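Fiber protein 2 (Fowl adenovirus 1, PDB 2VTW) probably forms the trimeric spikes at the capsid vertices and attaches the virion to a host receptor through its C-terminal head, the domain described here. Local coordinates at residues V22-N27 and E67-F72; V52-M57 and T182-V187; S126-L131 and R150-P155; I167-Q172 and G190-T195. One frame throughout, in Å; residues are numbered along the deposited sequence.

Contact 1: V22-N27 and E67-F72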
loop_
_atom_site.group_PDB
_atom_site.type_symbol
_atom_site.label_atom_id
_atom_site.label_comp_id
_atom_site.label_asym_id
_atom_site.label_seq_id
_atom_site.Cartn_x
_atom_site.Cartn_y
_atom_site.Cartn_z
ATOM N N VAL A 22 -13.668 -17.744 9.278
ATOM C CA VAL A 22 -13.371 -19.156 9.327
ATOM C C VAL A 22 -11.868 -19.414 9.401
ATOM O O VAL A 22 -11.095 -18.781 8.677
ATOM C CB VAL A 22 -13.959 -19.884 8.094
ATOM C CG1 VAL A 22 -13.786 -21.384 8.233
ATOM C CG2 VAL A 22 -15.407 -19.504 7.900
ATOM N N SER A 23 -11.479 -20.355 10.268
ATOM C CA SER A 23 -10.091 -20.745 10.470
ATOM C C SER A 23 -9.648 -21.716 9.384
ATOM O O SER A 23 -10.481 -22.376 8.759
ATOM C CB SER A 23 -9.920 -21.416 11.841
ATOM O OG SER A 23 -9.984 -22.846 11.737
ATOM N N SER A 24 -8.340 -21.851 9.197
ATOM C CA SER A 24 -7.801 -22.755 8.175
ATOM C C SER A 24 -8.132 -24.233 8.404
ATOM O O SER A 24 -7.887 -25.071 7.523
ATOM C CB SER A 24 -6.285 -22.583 8.023
ATOM O OG SER A 24 -5.614 -22.772 9.252
ATOM N N SER A 25 -8.678 -24.548 9.583
ATOM C CA SER A 25 -9.130 -25.923 9.906
ATOM C C SER A 25 -10.643 -26.111 9.736
ATOM O O SER A 25 -11.194 -27.131 10.144
ATOM C CB SER A 25 -8.687 -26.315 11.319
ATOM O OG SER A 25 -7.321 -26.692 11.288
ATOM N N ASN A 26 -11.279 -25.119 9.116
ATOM C CA ASN A 26 -12.702 -25.120 8.753
ATOM C C ASN A 26 -13.662 -24.907 9.914
ATOM O O ASN A 26 -14.856 -25.195 9.809
ATOM C CB ASN A 26 -13.056 -26.348 7.911
ATOM C CG ASN A 26 -12.589 -26.199 6.474
ATOM O OD1 ASN A 26 -13.084 -25.337 5.746
ATOM N ND2 ASN A 26 -11.623 -27.016 6.067
ATOM N N ASN A 27 -13.158 -24.337 11.001
ATOM C CA ASN A 27 -14.010 -23.990 12.136
ATOM C C ASN A 27 -14.388 -22.533 12.020
ATOM O O ASN A 27 -13.503 -21.681 11.952
ATOM C CB ASN A 27 -13.286 -24.276 13.458
ATOM C CG ASN A 27 -12.844 -25.726 13.561
ATOM O OD1 ASN A 27 -13.669 -26.645 13.520
ATOM N ND2 ASN A 27 -11.538 -25.946 13.655
ATOM N N GLU A 67 -6.648 -26.654 17.033
ATOM C CA GLU A 67 -6.037 -25.676 17.945
ATOM C C GLU A 67 -4.805 -24.993 17.354
ATOM O O GLU A 67 -4.460 -23.886 17.754
ATOM C CB GLU A 67 -5.607 -26.361 19.249
ATOM C CG GLU A 67 -6.727 -26.981 20.071
ATOM C CD GLU A 67 -6.208 -27.969 21.129
ATOM O OE1 GLU A 67 -5.034 -27.842 21.569
ATOM O OE2 GLU A 67 -6.975 -28.885 21.512
ATOM N N ASN A 68 -4.140 -25.669 16.425
ATOM C CA ASN A 68 -2.888 -25.187 15.842
ATOM C C ASN A 68 -3.050 -24.419 14.521
ATOM O O ASN A 68 -2.053 -24.141 13.850
ATOM C CB ASN A 68 -1.930 -26.365 15.603
ATOM C CG ASN A 68 -1.474 -27.033 16.899
ATOM O OD1 ASN A 68 -1.755 -26.549 18.002
ATOM N ND2 ASN A 68 -0.764 -28.163 16.763
ATOM N N ALA A 69 -4.291 -24.100 14.152
ATOM C CA ALA A 69 -4.574 -23.330 12.941
ATOM C C ALA A 69 -4.052 -21.906 13.161
ATOM O O ALA A 69 -4.301 -21.322 14.212
ATOM C CB ALA A 69 -6.073 -23.328 12.641
ATOM N N ARG A 70 -3.293 -21.381 12.194
ATOM C CA ARG A 70 -2.771 -20.010 12.268
ATOM C C ARG A 70 -3.470 -19.007 11.315
ATOM O O ARG A 70 -3.377 -17.788 11.526
ATOM C CB ARG A 70 -1.259 -20.025 12.028
ATOM C CG ARG A 70 -0.489 -20.688 13.171
ATOM C CD ARG A 70 1.010 -20.650 13.001
ATOM N NE ARG A 70 1.517 -21.439 11.874
ATOM C CZ ARG A 70 2.020 -20.953 10.729
ATOM N NH1 ARG A 70 2.095 -19.640 10.479
ATOM N NH2 ARG A 70 2.460 -21.796 9.800
ATOM N N TYR A 71 -4.165 -19.507 10.286
ATOM C CA TYR A 71 -4.790 -18.629 9.270
ATOM C C TYR A 71 -6.275 -18.493 9.487
ATOM O O TYR A 71 -6.912 -19.392 10.001
ATOM C CB TYR A 71 -4.571 -19.145 7.855
ATOM C CG TYR A 71 -3.151 -19.184 7.351
ATOM C CD1 TYR A 71 -2.042 -18.985 8.193
ATOM C CD2 TYR A 71 -2.906 -19.471 6.032
ATOM C CE1 TYR A 71 -0.751 -19.047 7.693
ATOM C CE2 TYR A 71 -1.630 -19.562 5.544
ATOM C CZ TYR A 71 -0.564 -19.331 6.364
ATOM O OH TYR A 71 0.694 -19.416 5.831
ATOM N N PHE A 72 -6.825 -17.350 9.105
ATOM C CA PHE A 72 -8.267 -17.200 9.015
ATOM C C PHE A 72 -8.662 -16.186 7.954
ATOM O O PHE A 72 -7.901 -15.242 7.663
ATOM C CB PHE A 72 -8.891 -16.877 10.373
ATOM C CG PHE A 72 -8.619 -15.496 10.894
ATOM C CD1 PHE A 72 -9.421 -14.433 10.529
ATOM C CD2 PHE A 72 -7.599 -15.277 11.819
ATOM C CE1 PHE A 72 -9.199 -13.172 11.018
ATOM C CE2 PHE A 72 -7.366 -14.013 12.328
ATOM C CZ PHE A 72 -8.169 -12.960 11.939
HETATM O O HOH W 1 -2.294 -22.799 9.486
#
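Ala69 CB points into a cluster of serine hydroxyls, where the chain turns just beyond strand 4-23. Ser24 OG is the nearest, 3.5 Å from Ala69 CB, and Ser25 OG lies 3.8 Å from the same methyl, with Ser23 OG a little farther. A small side chain suits this buried place, since the turn wraps closely around it. The backbones are just as tightly set. Ser23 and Phe72 form an antiparallel, non-hydrogen-bonded pair with their CA atoms 4.2 Å apart, and Val22 O makes a CA-H...O contact with Phe72 CA at 3.3 Å. The hydrogen bond across the contact, from Ser24 N to Tyr71 O (3.0 Å), is bent, with 142° at the hydrogen. Ser23 opens a type I turn ending at Asn26, and its OG accepts from Ser25 N at 3.0 Å. That ST turn is a good use for a serine, whose short side chain can reach the backbone N two residues on. Ser25 OG is bonded elsewhere, to Val65 O.

The other side is looser. Ser24 OG stands between its backbone N and carbonyl carbon (chi1 56°) and has a weak link to a water that accepts from Arg70 N at 3.2 Å. Of the Tyr71 side chain, CB alone comes close, resting against Ser24 CB and OG, while exposed Arg70 points away and its NH1 reaches Cys173 O.

The contact begins the pairing of strand 4-23 with strand 71-76, just after the short helix 64-67. Strand 163-173 flanks 71-76 on its other edge. The Phe72 ring stacks on Phe171 of that strand and meets Phe29 of strand 28-40 edge-to-face.

Contact 2: V52-M57 and T182-V187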
loop_
_atom_site.group_PDB
_atom_site.type_symbol
_atom_site.label_atom_id
_atom_site.label_comp_id
_atom_site.label_asym_id
_atom_site.label_seq_id
_atom_site.Cartn_x
_atom_site.Cartn_y
_atom_site.Cartn_z
ATOM N N VAL A 52 -10.929 -10.154 17.404
ATOM C CA VAL A 52 -11.451 -11.430 17.868
ATOM C C VAL A 52 -11.208 -11.540 19.390
ATOM O O VAL A 52 -10.075 -11.390 19.854
ATOM C CB VAL A 52 -10.790 -12.615 17.137
ATOM C CG1 VAL A 52 -11.536 -13.920 17.427
ATOM C CG2 VAL A 52 -10.738 -12.358 15.631
ATOM N N ASP A 53 -12.287 -11.753 20.147
ATOM C CA ASP A 53 -12.285 -11.864 21.622
ATOM C C ASP A 53 -12.623 -13.333 21.901
ATOM O O ASP A 53 -13.640 -13.838 21.415
ATOM C CB ASP A 53 -13.329 -10.897 22.198
ATOM C CG ASP A 53 -13.328 -10.812 23.748
ATOM O OD1 ASP A 53 -13.103 -11.827 24.450
ATOM O OD2 ASP A 53 -13.606 -9.705 24.265
ATOM N N THR A 54 -11.752 -14.037 22.620
ATOM C CA THR A 54 -11.945 -15.461 22.875
ATOM C C THR A 54 -13.235 -15.735 23.662
ATOM O O THR A 54 -13.800 -16.833 23.568
ATOM C CB THR A 54 -10.732 -16.101 23.599
ATOM O OG1 THR A 54 -10.507 -15.433 24.842
ATOM C CG2 THR A 54 -9.473 -16.030 22.721
ATOM N N THR A 55 -13.705 -14.735 24.405
ATOM C CA THR A 55 -14.948 -14.867 25.164
ATOM C C THR A 55 -16.219 -14.609 24.336
ATOM O O THR A 55 -17.323 -14.868 24.826
ATOM C CB THR A 55 -14.972 -13.959 26.437
ATOM O OG1 THR A 55 -15.154 -12.582 26.074
ATOM C CG2 THR A 55 -13.676 -14.147 27.278
ATOM N N THR A 56 -16.095 -14.099 23.111
ATOM C CA THR A 56 -17.287 -13.889 22.262
ATOM C C THR A 56 -17.188 -14.517 20.856
ATOM O O THR A 56 -18.064 -14.315 20.025
ATOM C CB THR A 56 -17.645 -12.388 22.149
ATOM O OG1 THR A 56 -16.609 -11.681 21.441
ATOM C CG2 THR A 56 -17.852 -11.780 23.522
ATOM N N MET A 57 -16.147 -15.318 20.612
ATOM C CA MET A 57 -15.891 -15.882 19.282
ATOM C C MET A 57 -16.552 -17.254 19.081
ATOM O O MET A 57 -16.680 -17.726 17.946
ATOM C CB MET A 57 -14.366 -15.941 18.994
ATOM C CG MET A 57 -13.606 -17.048 19.700
ATOM S SD MET A 57 -11.801 -16.970 19.569
ATOM C CE MET A 57 -11.506 -17.875 18.049
ATOM N N THR A 182 -7.481 -23.138 25.525
ATOM C CA THR A 182 -6.851 -22.813 26.813
ATOM C C THR A 182 -6.239 -21.405 26.824
ATOM O O THR A 182 -5.923 -20.879 27.895
ATOM C CB THR A 182 -5.809 -23.873 27.211
ATOM O OG1 THR A 182 -4.675 -23.810 26.340
ATOM C CG2 THR A 182 -6.425 -25.273 27.127
ATOM N N VAL A 183 -6.114 -20.789 25.638
ATOM C CA VAL A 183 -5.567 -19.429 25.488
ATOM C C VAL A 183 -6.683 -18.409 25.419
ATOM O O VAL A 183 -7.622 -18.581 24.660
ATOM C CB VAL A 183 -4.732 -19.301 24.208
ATOM C CG1 VAL A 183 -4.332 -17.836 23.961
ATOM C CG2 VAL A 183 -3.513 -20.201 24.291
ATOM N N ASN A 184 -6.570 -17.338 26.195
ATOM C CA ASN A 184 -7.637 -16.349 26.288
ATOM C C ASN A 184 -7.159 -14.921 26.100
ATOM O O ASN A 184 -5.978 -14.620 26.280
ATOM C CB ASN A 184 -8.327 -16.487 27.648
ATOM C CG ASN A 184 -9.236 -17.711 27.711
ATOM O OD1 ASN A 184 -8.952 -18.683 28.424
ATOM N ND2 ASN A 184 -10.336 -17.671 26.941
ATOM N N GLY A 185 -8.097 -14.041 25.764
ATOM C CA GLY A 185 -7.803 -12.638 25.560
ATOM C C GLY A 185 -8.317 -12.192 24.213
ATOM O O GLY A 185 -9.224 -12.802 23.661
ATOM N N THR A 186 -7.727 -11.117 23.691
ATOM C CA THR A 186 -8.160 -10.485 22.440
ATOM C C THR A 186 -6.971 -10.164 21.513
ATOM O O THR A 186 -5.831 -10.028 21.967
ATOM C CB THR A 186 -8.987 -9.173 22.686
ATOM O OG1 THR A 186 -8.121 -8.083 23.022
ATOM C CG2 THR A 186 -10.057 -9.371 23.786
ATOM N N VAL A 187 -7.276 -10.082 20.210
ATOM C CA VAL A 187 -6.333 -9.664 19.169
ATOM C C VAL A 187 -7.104 -8.719 18.257
ATOM O O VAL A 187 -8.250 -8.984 17.914
ATOM C CB VAL A 187 -5.744 -10.852 18.382
ATOM C CG1 VAL A 187 -6.852 -11.669 17.720
ATOM C CG2 VAL A 187 -4.696 -10.353 17.328
#
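Thr54 OG1 is gripped by two donors from the facing segment: Gly185 N at 2.9 Å from Thr54 OG1, and Asn184 ND2, 3.1 Å from it, with the hydroxyl oxygen close to the amide plane. The hydroxyl lies between the backbone N and carbonyl carbon of Thr54 (chi1 59°), which carries it to the opposing chain. The threonine backbone adds a third bond, Thr54 N to Gly185 O at 3.0 Å, nearly straight at 174°. Thr54 and residues 184-185 are therefore clasped by backbone and side chain together, an arrangement for which a short hydroxyl side chain is well fitted. Glycine suits position 185 because phi is 127° there, and a CB would press against the carbonyl oxygen of Asn184.

Further along, regular antiparallel pairing takes over. Val52 and Val187 form a hydrogen-bonded pair, Val52 N to Val187 O at 3.0 Å and Val187 N to Val52 O at 3.1 Å. Next to them, Asp53 and Thr186 make a non-hydrogen-bonded pair, with the Thr186 methyl CG2 set against Asp53 CG at 3.6 Å. One carboxylate oxygen serves its own chain: Asp53 OD1 accepts from Thr55 N at 3.0 Å, an Asx turn, and from Thr55 OG1 on the same face of its plane. Thr186 OG1 bonds instead to Thr139 OG1.

On the buried face, Val52 CB meets Val187 CG1 at 4.1 Å, beta-branched apolar side chains, which suit a buried strand. Here strand 43-53 runs beside strand 185-197, whose other edge is held by strand 129-140; Phe29 of strand 28-40 packs on Val52.

Contact 3: S126-L131 and R150-P155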
loop_
_atom_site.group_PDB
_atom_site.type_symbol
_atom_site.label_atom_id
_atom_site.label_comp_id
_atom_site.label_asym_id
_atom_site.label_seq_id
_atom_site.Cartn_x
_atom_site.Cartn_y
_atom_site.Cartn_z
ATOM N N SER A 126 -7.053 -17.258 0.738
ATOM C CA SER A 126 -6.554 -16.174 -0.125
ATOM C C SER A 126 -5.068 -16.401 -0.395
ATOM O O SER A 126 -4.279 -16.494 0.541
ATOM C CB SER A 126 -6.787 -14.848 0.570
ATOM O OG SER A 126 -6.549 -13.746 -0.269
ATOM N N ARG A 127 -4.678 -16.515 -1.664
ATOM C CA ARG A 127 -3.276 -16.837 -2.005
ATOM C C ARG A 127 -2.562 -15.963 -3.065
ATOM O O ARG A 127 -1.329 -15.949 -3.113
ATOM C CB ARG A 127 -3.206 -18.292 -2.434
ATOM C CG ARG A 127 -3.325 -19.257 -1.254
ATOM C CD ARG A 127 -3.098 -20.707 -1.635
ATOM N NE ARG A 127 -1.866 -20.855 -2.407
ATOM C CZ ARG A 127 -0.635 -20.927 -1.908
ATOM N NH1 ARG A 127 -0.405 -20.895 -0.589
ATOM N NH2 ARG A 127 0.381 -21.041 -2.755
ATOM N N PHE A 128 -3.314 -15.260 -3.919
ATOM C CA PHE A 128 -2.737 -14.650 -5.124
ATOM C C PHE A 128 -3.070 -13.171 -5.142
ATOM O O PHE A 128 -4.214 -12.772 -5.370
ATOM C CB PHE A 128 -3.234 -15.358 -6.405
ATOM C CG PHE A 128 -3.029 -16.843 -6.379
ATOM C CD1 PHE A 128 -1.772 -17.383 -6.574
ATOM C CD2 PHE A 128 -4.084 -17.700 -6.080
ATOM C CE1 PHE A 128 -1.573 -18.780 -6.512
ATOM C CE2 PHE A 128 -3.903 -19.071 -6.012
ATOM C CZ PHE A 128 -2.645 -19.619 -6.234
ATOM N N GLY A 129 -2.043 -12.360 -4.923
ATOM C CA GLY A 129 -2.201 -10.946 -4.712
ATOM C C GLY A 129 -1.138 -10.481 -3.723
ATOM O O GLY A 129 -0.167 -11.199 -3.444
ATOM N N VAL A 130 -1.303 -9.267 -3.223
ATOM C CA VAL A 130 -0.311 -8.657 -2.367
ATOM C C VAL A 130 -0.382 -9.297 -0.973
ATOM O O VAL A 130 -1.466 -9.650 -0.510
ATOM C CB VAL A 130 -0.517 -7.120 -2.257
ATOM C CG1 VAL A 130 -1.701 -6.780 -1.381
ATOM C CG2 VAL A 130 0.752 -6.442 -1.732
ATOM N N LEU A 131 0.777 -9.404 -0.324
ATOM C CA LEU A 131 0.886 -9.811 1.080
ATOM C C LEU A 131 1.424 -8.639 1.882
ATOM O O LEU A 131 2.538 -8.173 1.606
ATOM C CB LEU A 131 1.847 -11.001 1.215
ATOM C CG LEU A 131 1.983 -11.571 2.624
ATOM C CD1 LEU A 131 0.709 -12.340 3.032
ATOM C CD2 LEU A 131 3.245 -12.414 2.750
ATOM N N ARG A 150 -2.886 -11.734 3.163
ATOM C CA ARG A 150 -3.019 -11.902 1.710
ATOM C C ARG A 150 -4.377 -11.388 1.237
ATOM O O ARG A 150 -5.402 -11.718 1.812
ATOM C CB ARG A 150 -2.850 -13.359 1.322
ATOM C CG ARG A 150 -2.820 -13.614 -0.203
ATOM C CD ARG A 150 -1.527 -13.196 -0.801
ATOM N NE ARG A 150 -0.417 -14.007 -0.324
ATOM C CZ ARG A 150 0.844 -13.877 -0.715
ATOM N NH1 ARG A 150 1.191 -12.942 -1.575
ATOM N NH2 ARG A 150 1.769 -14.702 -0.235
ATOM N N MET A 151 -4.385 -10.566 0.187
ATOM C CA MET A 151 -5.618 -9.969 -0.303
ATOM C C MET A 151 -5.834 -10.336 -1.790
ATOM O O MET A 151 -4.956 -10.105 -2.636
ATOM C CB MET A 151 -5.596 -8.474 -0.078
ATOM C CG MET A 151 -5.294 -8.070 1.380
ATOM S SD MET A 151 -4.710 -6.380 1.476
ATOM C CE MET A 151 -3.799 -6.428 3.003
ATOM N N GLN A 152 -7.000 -10.937 -2.078
ATOM C CA GLN A 152 -7.262 -11.547 -3.365
ATOM C C GLN A 152 -8.730 -11.362 -3.758
ATOM O O GLN A 152 -9.640 -11.914 -3.117
ATOM C CB GLN A 152 -6.908 -13.027 -3.327
ATOM C CG GLN A 152 -7.077 -13.787 -4.664
ATOM C CD GLN A 152 -7.135 -15.281 -4.431
ATOM O OE1 GLN A 152 -6.123 -15.921 -4.150
ATOM N NE2 GLN A 152 -8.336 -15.845 -4.512
ATOM N N VAL A 153 -8.966 -10.565 -4.798
ATOM C CA VAL A 153 -10.302 -10.525 -5.408
ATOM C C VAL A 153 -10.559 -11.903 -6.051
ATOM O O VAL A 153 -9.737 -12.417 -6.812
ATOM C CB VAL A 153 -10.418 -9.421 -6.427
ATOM C CG1 VAL A 153 -11.718 -9.554 -7.234
ATOM C CG2 VAL A 153 -10.344 -8.081 -5.729
ATOM N N THR A 154 -11.694 -12.499 -5.720
ATOM C CA THR A 154 -11.949 -13.911 -6.001
ATOM C C THR A 154 -13.387 -14.100 -6.490
ATOM O O THR A 154 -14.303 -13.492 -5.940
ATOM C CB THR A 154 -11.810 -14.754 -4.695
ATOM O OG1 THR A 154 -10.552 -14.469 -4.044
ATOM C CG2 THR A 154 -11.918 -16.204 -5.001
ATOM N N PRO A 155 -13.590 -14.919 -7.524
ATOM C CA PRO A 155 -14.973 -15.287 -7.919
ATOM C C PRO A 155 -15.585 -16.310 -6.960
ATOM O O PRO A 155 -14.991 -17.345 -6.739
ATOM C CB PRO A 155 -14.806 -15.910 -9.309
ATOM C CG PRO A 155 -13.382 -16.231 -9.449
ATOM C CD PRO A 155 -12.580 -15.533 -8.382
HETATM O O HOH W 2 -1.178 -16.611 1.030
#
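Arg150 reaches back over the segment from Ser126 to Leu131, and its NH1 gives a hydrogen bond to Gly129 O at 2.9 Å, with the acceptor close to the guanidinium plane. The chain bends at chi2 (75°) and chi3 to bring the group there. Its two faces are both covered: Arg127 O lies over one, and Leu131 CB over the other, 3.5 Å from Arg150 NH1. A water accepts from Arg150 NE. A long, flat cation suits this place because it can be packed on both faces and still donate at its edge.

Met151 follows. Its backbone N binds Val130 O at 3.1 Å, and its SD lies alongside Val130 CG1, 4.2 Å away. Opposite, Gly129 CA makes a CA-H...O contact with Met151 O at 3.6 Å; this closeness and a phi of 146° both favour glycine.

Gln152 sends an extended side chain beside Phe128, ring and amide planes 21° apart. Its OE1 accepts twice, 2.9 Å from Phe128 N on an in-plane lone pair and 2.9 Å from Arg127 N, which approaches from above the plane. An amide fits because its other end can donate: Gln152 NE2 bonds to Thr154 OG1 and to Tyr124 OH, fixing its rotation. Thr154 OG1 in turn donates to the backbone Gln152 O, so that one hydroxyl links the amide end of Gln152 to its main chain.

This is the open end of the beta hairpin formed by strands 129-140 and 147-157. Residues 129-131 also pair antiparallel with a strand of a second subunit, carrying the sheet across the interface, as befits a trimeric fibre head.

Contact 4: I167-Q172 and G190-T195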
loop_
_atom_site.group_PDB
_atom_site.type_symbol
_atom_site.label_atom_id
_atom_site.label_comp_id
_atom_site.label_asym_id
_atom_site.label_seq_id
_atom_site.Cartn_x
_atom_site.Cartn_y
_atom_site.Cartn_z
ATOM N N ILE A 167 -13.729 -9.761 -2.230
ATOM C CA ILE A 167 -12.340 -9.717 -1.744
ATOM C C ILE A 167 -12.123 -10.660 -0.543
ATOM O O ILE A 167 -12.730 -10.475 0.487
ATOM C CB ILE A 167 -11.892 -8.258 -1.329
ATOM C CG1 ILE A 167 -12.382 -7.214 -2.338
ATOM C CG2 ILE A 167 -10.328 -8.227 -1.136
ATOM C CD1 ILE A 167 -12.371 -5.777 -1.858
ATOM N N ALA A 168 -11.249 -11.650 -0.693
ATOM C CA ALA A 168 -10.830 -12.513 0.403
ATOM C C ALA A 168 -9.581 -11.917 1.080
ATOM O O ALA A 168 -8.605 -11.572 0.395
ATOM C CB ALA A 168 -10.537 -13.920 -0.091
ATOM N N PHE A 169 -9.653 -11.765 2.403
ATOM C CA PHE A 169 -8.525 -11.352 3.248
ATOM C C PHE A 169 -8.170 -12.535 4.113
ATOM O O PHE A 169 -8.977 -12.930 4.943
ATOM C CB PHE A 169 -8.913 -10.216 4.180
ATOM C CG PHE A 169 -9.136 -8.894 3.509
ATOM C CD1 PHE A 169 -8.228 -7.871 3.651
ATOM C CD2 PHE A 169 -10.293 -8.651 2.792
ATOM C CE1 PHE A 169 -8.436 -6.645 3.065
ATOM C CE2 PHE A 169 -10.513 -7.404 2.184
ATOM C CZ PHE A 169 -9.593 -6.409 2.309
ATOM N N THR A 170 -6.997 -13.128 3.921
ATOM C CA THR A 170 -6.561 -14.216 4.797
ATOM C C THR A 170 -5.452 -13.719 5.719
ATOM O O THR A 170 -4.378 -13.291 5.260
ATOM C CB THR A 170 -6.181 -15.503 4.054
ATOM O OG1 THR A 170 -7.299 -15.985 3.283
ATOM C CG2 THR A 170 -5.772 -16.597 5.036
ATOM N N PHE A 171 -5.749 -13.771 7.015
ATOM C CA PHE A 171 -4.857 -13.322 8.081
ATOM C C PHE A 171 -3.984 -14.479 8.485
ATOM O O PHE A 171 -4.486 -15.511 8.908
ATOM C CB PHE A 171 -5.675 -12.810 9.258
ATOM C CG PHE A 171 -6.490 -11.590 8.926
ATOM C CD1 PHE A 171 -6.093 -10.342 9.356
ATOM C CD2 PHE A 171 -7.656 -11.686 8.173
ATOM C CE1 PHE A 171 -6.823 -9.201 9.040
ATOM C CE2 PHE A 171 -8.403 -10.547 7.846
ATOM C CZ PHE A 171 -8.002 -9.313 8.281
ATOM N N GLN A 172 -2.675 -14.310 8.344
ATOM C CA GLN A 172 -1.730 -15.379 8.554
ATOM C C GLN A 172 -0.880 -15.077 9.798
ATOM O O GLN A 172 0.105 -14.315 9.725
ATOM C CB GLN A 172 -0.874 -15.544 7.309
ATOM C CG GLN A 172 -1.724 -15.554 6.014
ATOM C CD GLN A 172 -0.939 -15.846 4.764
ATOM O OE1 GLN A 172 -1.506 -16.286 3.756
ATOM N NE2 GLN A 172 0.378 -15.631 4.811
ATOM N N GLY A 190 -5.295 -3.849 12.322
ATOM C CA GLY A 190 -5.634 -2.874 11.294
ATOM C C GLY A 190 -5.010 -1.518 11.538
ATOM O O GLY A 190 -4.273 -1.335 12.514
ATOM N N PRO A 191 -5.324 -0.547 10.668
ATOM C CA PRO A 191 -6.179 -0.728 9.477
ATOM C C PRO A 191 -5.463 -1.511 8.379
ATOM O O PRO A 191 -4.296 -1.240 8.083
ATOM C CB PRO A 191 -6.479 0.702 9.022
ATOM C CG PRO A 191 -5.373 1.537 9.583
ATOM C CD PRO A 191 -4.840 0.828 10.802
ATOM N N VAL A 192 -6.135 -2.527 7.845
ATOM C CA VAL A 192 -5.616 -3.291 6.726
ATOM C C VAL A 192 -6.172 -2.637 5.479
ATOM O O VAL A 192 -7.395 -2.630 5.302
ATOM C CB VAL A 192 -6.061 -4.734 6.805
ATOM C CG1 VAL A 192 -5.575 -5.520 5.576
ATOM C CG2 VAL A 192 -5.566 -5.375 8.124
ATOM N N VAL A 193 -5.308 -2.058 4.632
ATOM C CA VAL A 193 -5.788 -1.267 3.502
ATOM C C VAL A 193 -5.452 -2.007 2.223
ATOM O O VAL A 193 -4.309 -2.456 2.018
ATOM C CB VAL A 193 -5.286 0.197 3.493
ATOM C CG1 VAL A 193 -5.827 0.945 2.317
ATOM C CG2 VAL A 193 -5.659 0.943 4.787
ATOM N N HIS A 194 -6.482 -2.196 1.393
ATOM C CA HIS A 194 -6.372 -2.885 0.114
ATOM C C HIS A 194 -6.828 -1.957 -0.970
ATOM O O HIS A 194 -7.815 -1.264 -0.792
ATOM C CB HIS A 194 -7.276 -4.111 0.105
ATOM C CG HIS A 194 -7.213 -4.889 -1.163
ATOM N ND1 HIS A 194 -8.288 -5.000 -2.014
ATOM C CD2 HIS A 194 -6.191 -5.553 -1.756
ATOM C CE1 HIS A 194 -7.946 -5.740 -3.050
ATOM N NE2 HIS A 194 -6.679 -6.084 -2.922
ATOM N N THR A 195 -6.113 -1.940 -2.100
ATOM C CA THR A 195 -6.555 -1.211 -3.280
ATOM C C THR A 195 -6.678 -2.167 -4.475
ATOM O O THR A 195 -5.853 -3.064 -4.695
ATOM C CB THR A 195 -5.628 -0.003 -3.612
ATOM O OG1 THR A 195 -5.591 0.895 -2.511
ATOM C CG2 THR A 195 -6.121 0.782 -4.827
#
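The strands bearing Phe169 and Val192 face each other across a layer of side chains, their axes 10.4 Å apart and their directions 143° apart, with no hydrogen bond between them. Phe169 reaches both Val192 and His194. Its rim atom CE1 lies 4.0 Å from Val192 CG1, which sits at the ring's edge near its plane, and its CZ reaches His194 CB at 3.9 Å. Val192 CG1 is anti to the backbone N (chi1 177°), which directs that methyl to Phe169, while the other branch turns to Phe171: CG2 is 4.1 Å from Phe171 CE1. A branched valine thus serves two rings at once.

His194 continues the row. Its ring is oblique to that of Phe169, the planes 74° apart, and Ile167 CG2 approaches its ND1 at 3.9 Å. Ile167 suits the place because its beta branch supplies a methyl close to the strand. Around these residues Met151 of strand 147-157 packs against Phe169, Val192 and His194, and Phe171 packs on Val149 of the same strand. On the other side of strand 185-197, Val193 meets Thr195 of the third subunit.

Every residue that touches here is buried, and the cohesion between the strands comes from hydrocarbon and ring packing alone. Such a layer is what holds two facing parts of a beta sandwich together, the architecture of adenovirus fibre heads. So apolar a setting would probably disfavour a charged imidazole at His194.

Contacts 3 and 4 are neighbours, their centres 9 Å apart, and they touch through Met151 and through strands 147-157 and 163-173, which pair in the sheet. Contact 1 lies about 17 Å between centres from each of them, yet it touches contact 4 where strand 71-76 runs beside 163-173. Contact 2, about 26 Å from contact 3 between centres, lies across the chain's centre from it and shares strand 185-197 with contact 4. Along the chain, contacts 1 and 2 interleave, and so do contacts 2 and 4, whereas contact 3 closes before contact 4 opens. Distant parts of the sequence are thereby woven into one compact beta head, which contacts 3 and 4 join to its trimer partners.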